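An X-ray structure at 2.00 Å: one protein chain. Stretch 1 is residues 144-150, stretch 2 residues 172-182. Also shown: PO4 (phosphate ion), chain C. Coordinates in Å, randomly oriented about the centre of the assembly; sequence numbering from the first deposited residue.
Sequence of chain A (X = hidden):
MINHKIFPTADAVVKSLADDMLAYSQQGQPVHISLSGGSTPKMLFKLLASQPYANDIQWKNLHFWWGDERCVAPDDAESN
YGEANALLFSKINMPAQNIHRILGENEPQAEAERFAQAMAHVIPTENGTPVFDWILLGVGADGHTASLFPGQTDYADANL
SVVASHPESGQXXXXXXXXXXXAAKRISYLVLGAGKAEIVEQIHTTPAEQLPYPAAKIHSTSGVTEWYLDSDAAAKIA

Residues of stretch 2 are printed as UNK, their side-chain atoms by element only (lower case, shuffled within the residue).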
# COMPACT_ATOMS: atom_id res chain seq x y z
N HIS A 144 16.05 16.80 -0.32
CA HIS A 144 17.06 15.96 0.30
C HIS A 144 16.38 14.89 1.14
O HIS A 144 15.24 15.04 1.53
CB HIS A 144 18.10 16.75 1.16
CG HIS A 144 17.63 17.11 2.54
ND1 HIS A 144 16.86 18.23 2.82
CD2 HIS A 144 17.87 16.52 3.75
CE1 HIS A 144 16.65 18.31 4.13
NE2 HIS A 144 17.26 17.30 4.71
N THR A 145 17.10 13.81 1.42
CA THR A 145 16.60 12.80 2.35
C THR A 145 17.82 12.34 3.16
O THR A 145 18.98 12.55 2.73
CB THR A 145 15.94 11.63 1.60
OG1 THR A 145 15.26 10.79 2.54
CG2 THR A 145 16.98 10.78 0.80
N ALA A 146 17.60 11.76 4.33
CA ALA A 146 18.69 11.55 5.29
C ALA A 146 19.51 12.84 5.31
O ALA A 146 18.93 13.91 5.40
CB ALA A 146 19.55 10.32 4.88
N SER A 147 20.86 12.78 5.20
CA SER A 147 21.65 14.02 5.04
C SER A 147 22.40 13.98 3.71
O SER A 147 23.60 14.38 3.60
CB SER A 147 22.62 14.26 6.23
OG SER A 147 21.89 14.85 7.32
N LEU A 148 21.68 13.47 2.71
CA LEU A 148 22.12 13.41 1.33
C LEU A 148 21.44 14.57 0.63
O LEU A 148 20.23 14.53 0.37
CB LEU A 148 21.66 12.08 0.70
CG LEU A 148 22.22 10.84 1.42
CD1 LEU A 148 21.61 9.54 0.81
CD2 LEU A 148 23.77 10.84 1.40
N PHE A 149 22.22 15.61 0.34
CA PHE A 149 21.69 16.87 -0.18
C PHE A 149 21.92 16.99 -1.68
O PHE A 149 22.92 16.47 -2.19
CB PHE A 149 22.33 18.05 0.56
CG PHE A 149 21.86 18.17 2.00
CD1 PHE A 149 20.68 18.85 2.30
CD2 PHE A 149 22.60 17.62 3.04
CE1 PHE A 149 20.25 18.97 3.63
CE2 PHE A 149 22.17 17.72 4.38
CZ PHE A 149 20.99 18.36 4.67
N PRO A 150 21.02 17.71 -2.38
CA PRO A 150 21.15 17.87 -3.84
C PRO A 150 22.49 18.50 -4.22
O PRO A 150 22.95 19.40 -3.53
CB PRO A 150 19.98 18.81 -4.22
CG PRO A 150 19.38 19.30 -2.91
CD PRO A 150 19.83 18.38 -1.82
N UNK A 172 27.53 19.78 10.59
CA UNK A 172 27.94 18.43 10.21
C UNK A 172 26.94 17.36 10.62
O UNK A 172 26.35 17.45 11.70
c UNK A 172 31.70 18.65 11.03
c UNK A 172 30.44 18.98 10.28
c UNK A 172 29.31 18.09 10.81
c UNK A 172 30.61 18.82 8.75
N UNK A 173 26.74 16.37 9.74
CA UNK A 173 25.91 15.19 10.02
C UNK A 173 26.66 13.94 9.61
O UNK A 173 27.48 13.98 8.68
c UNK A 173 23.56 16.22 9.64
n UNK A 173 22.53 18.37 9.31
c UNK A 173 23.55 17.45 8.80
c UNK A 173 24.64 15.21 9.15
n UNK A 173 20.77 17.42 8.15
n UNK A 173 20.38 19.19 9.55
c UNK A 173 21.23 18.32 9.01
N UNK A 174 26.33 12.82 10.25
CA UNK A 174 26.71 11.48 9.76
C UNK A 174 25.46 10.90 9.12
O UNK A 174 24.38 10.96 9.71
c UNK A 174 27.40 9.13 10.45
c UNK A 174 27.21 10.59 10.92
c UNK A 174 28.51 11.18 11.49
N UNK A 175 25.59 10.40 7.89
CA UNK A 175 24.45 9.91 7.15
C UNK A 175 24.68 8.52 6.61
O UNK A 175 25.81 8.18 6.26
c UNK A 175 24.15 10.84 5.97
o UNK A 175 22.93 10.50 5.32
N UNK A 176 23.62 7.73 6.51
CA UNK A 176 23.65 6.58 5.60
C UNK A 176 23.95 7.09 4.19
O UNK A 176 23.57 8.22 3.86
c UNK A 176 22.29 5.89 5.55
c UNK A 176 21.99 5.03 6.78
c UNK A 176 20.69 4.20 6.53
n UNK A 176 20.24 3.74 9.04
c UNK A 176 20.37 3.19 7.65
N UNK A 177 24.63 6.27 3.38
CA UNK A 177 24.78 6.60 1.97
C UNK A 177 23.58 6.10 1.17
O UNK A 177 22.78 5.28 1.69
c UNK A 177 26.03 5.94 1.37
o UNK A 177 25.95 4.52 1.60
c UNK A 177 27.29 6.54 2.01
N UNK A 178 23.45 6.55 -0.08
CA UNK A 178 22.35 6.09 -0.96
C UNK A 178 22.31 4.55 -1.07
O UNK A 178 21.25 3.92 -1.10
c UNK A 178 22.47 6.71 -2.34
N UNK A 179 23.50 3.95 -1.12
CA UNK A 179 23.65 2.51 -1.24
C UNK A 179 22.90 1.74 -0.16
O UNK A 179 22.28 0.70 -0.45
c UNK A 179 27.03 0.65 -1.09
c UNK A 179 25.15 2.19 -1.17
n UNK A 179 28.99 -0.88 -1.32
c UNK A 179 25.48 0.74 -1.10
c UNK A 179 27.48 -0.75 -1.13
N UNK A 180 22.99 2.21 1.08
CA UNK A 180 22.26 1.52 2.15
C UNK A 180 20.73 1.66 1.96
O UNK A 180 19.95 0.69 2.14
c UNK A 180 21.88 1.39 4.66
c UNK A 180 22.70 2.05 3.54
c UNK A 180 24.25 1.81 3.72
N UNK A 181 20.27 2.86 1.63
CA UNK A 181 18.83 3.01 1.33
C UNK A 181 18.34 2.11 0.20
O UNK A 181 17.27 1.49 0.30
c UNK A 181 18.27 5.45 2.15
c UNK A 181 18.47 4.47 1.01
c UNK A 181 18.16 6.94 1.57
c UNK A 181 19.35 5.37 3.25
N UNK A 182 19.12 2.04 -0.87
CA UNK A 182 18.78 1.22 -2.03
C UNK A 182 18.76 -0.30 -1.70
O UNK A 182 18.00 -1.06 -2.31
c UNK A 182 20.89 3.35 -4.57
n UNK A 182 20.69 4.25 -5.54
c UNK A 182 19.65 2.93 -3.75
c UNK A 182 19.78 1.52 -3.15
o UNK A 182 22.00 2.89 -4.31
P PO4 C . 16.97 18.11 8.17
O1 PO4 C . 17.96 17.31 7.34
O2 PO4 C . 15.92 18.62 7.27
O3 PO4 C . 16.47 17.15 9.19
O4 PO4 C . 17.71 19.25 8.78

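Position 172 opens the strand with four carbons, forked at the second, and lies out of reach of stretch 1; it is Leu172. Position 173 carries three carbons, a nitrogen, and then a carbon bearing two more nitrogens, a guanidinium that identifies Arg173. Its NH1 donates a hydrogen bond to Ser147 OG (2.9 Å) and another to PO4 O1 (2.9 Å), while its NH2 reaches PO4 O4 (2.8 Å). The same NH1 lies 3.6 Å from Phe149 CZ, at the edge of the aromatic ring.

Position 174 has one carbon bearing two others and points away from stretch 1: Val174. At position 175 a single carbon ends in one oxygen, and this small side chain sits where the two backbones approach most closely, its CA 5.4 Å from Ser147 CA. It is Ser175. Its OG accepts a hydrogen bond from Ser147 N (3.1 Å, 158°) and donates one to the backbone O of position 176 (2.8 Å), so one hydroxyl serves both as acceptor and as donor. Ala146 CB packs 3.4 Å from the same OG.

Position 176 shows four carbons in a row ending in nitrogen, hence Lys176; the end of the chain leads away, and it is the backbone O that meets Leu148 CD2, at 3.6 Å. Position 177, one carbon carrying an oxygen and a carbon, directs its CB away from stretch 1. This branching gives Thr177, the N-cap residue of the helix that follows.

A lone carbon at position 178 defines Ala178, whose backbone N lies 3.6 Å from Leu148 CD1 and whose CB lies 4.3 Å from that same methyl. Position 179, again four carbons in a row and a nitrogen, is Lys179, and position 180, with three carbons branched at the first, is Val180; neither touches stretch 1. Position 181 has four carbons forked at the second and points toward stretch 1, as Leu181. Its CD2 approaches Thr145 CG2 at 4.1 Å and Leu148 CD1 at 4.4 Å. Position 182, three carbons with an oxygen and a nitrogen on the third, is Gln182, out of reach.

The contact thus joins a polar part to an apolar one. Along the strand, Arg173 and Ser175 engage the side chain and the backbone of Ser147, respectively; toward the helix, Leu148 packs against Ala178 and Leu181. The phosphate extends the polar part, since His144 NE2 also donates to PO4 O1 (2.7 Å), placing one anion oxygen between donors from both stretches.

Stretch 2 (172-182) LRVSKTAKVLQ
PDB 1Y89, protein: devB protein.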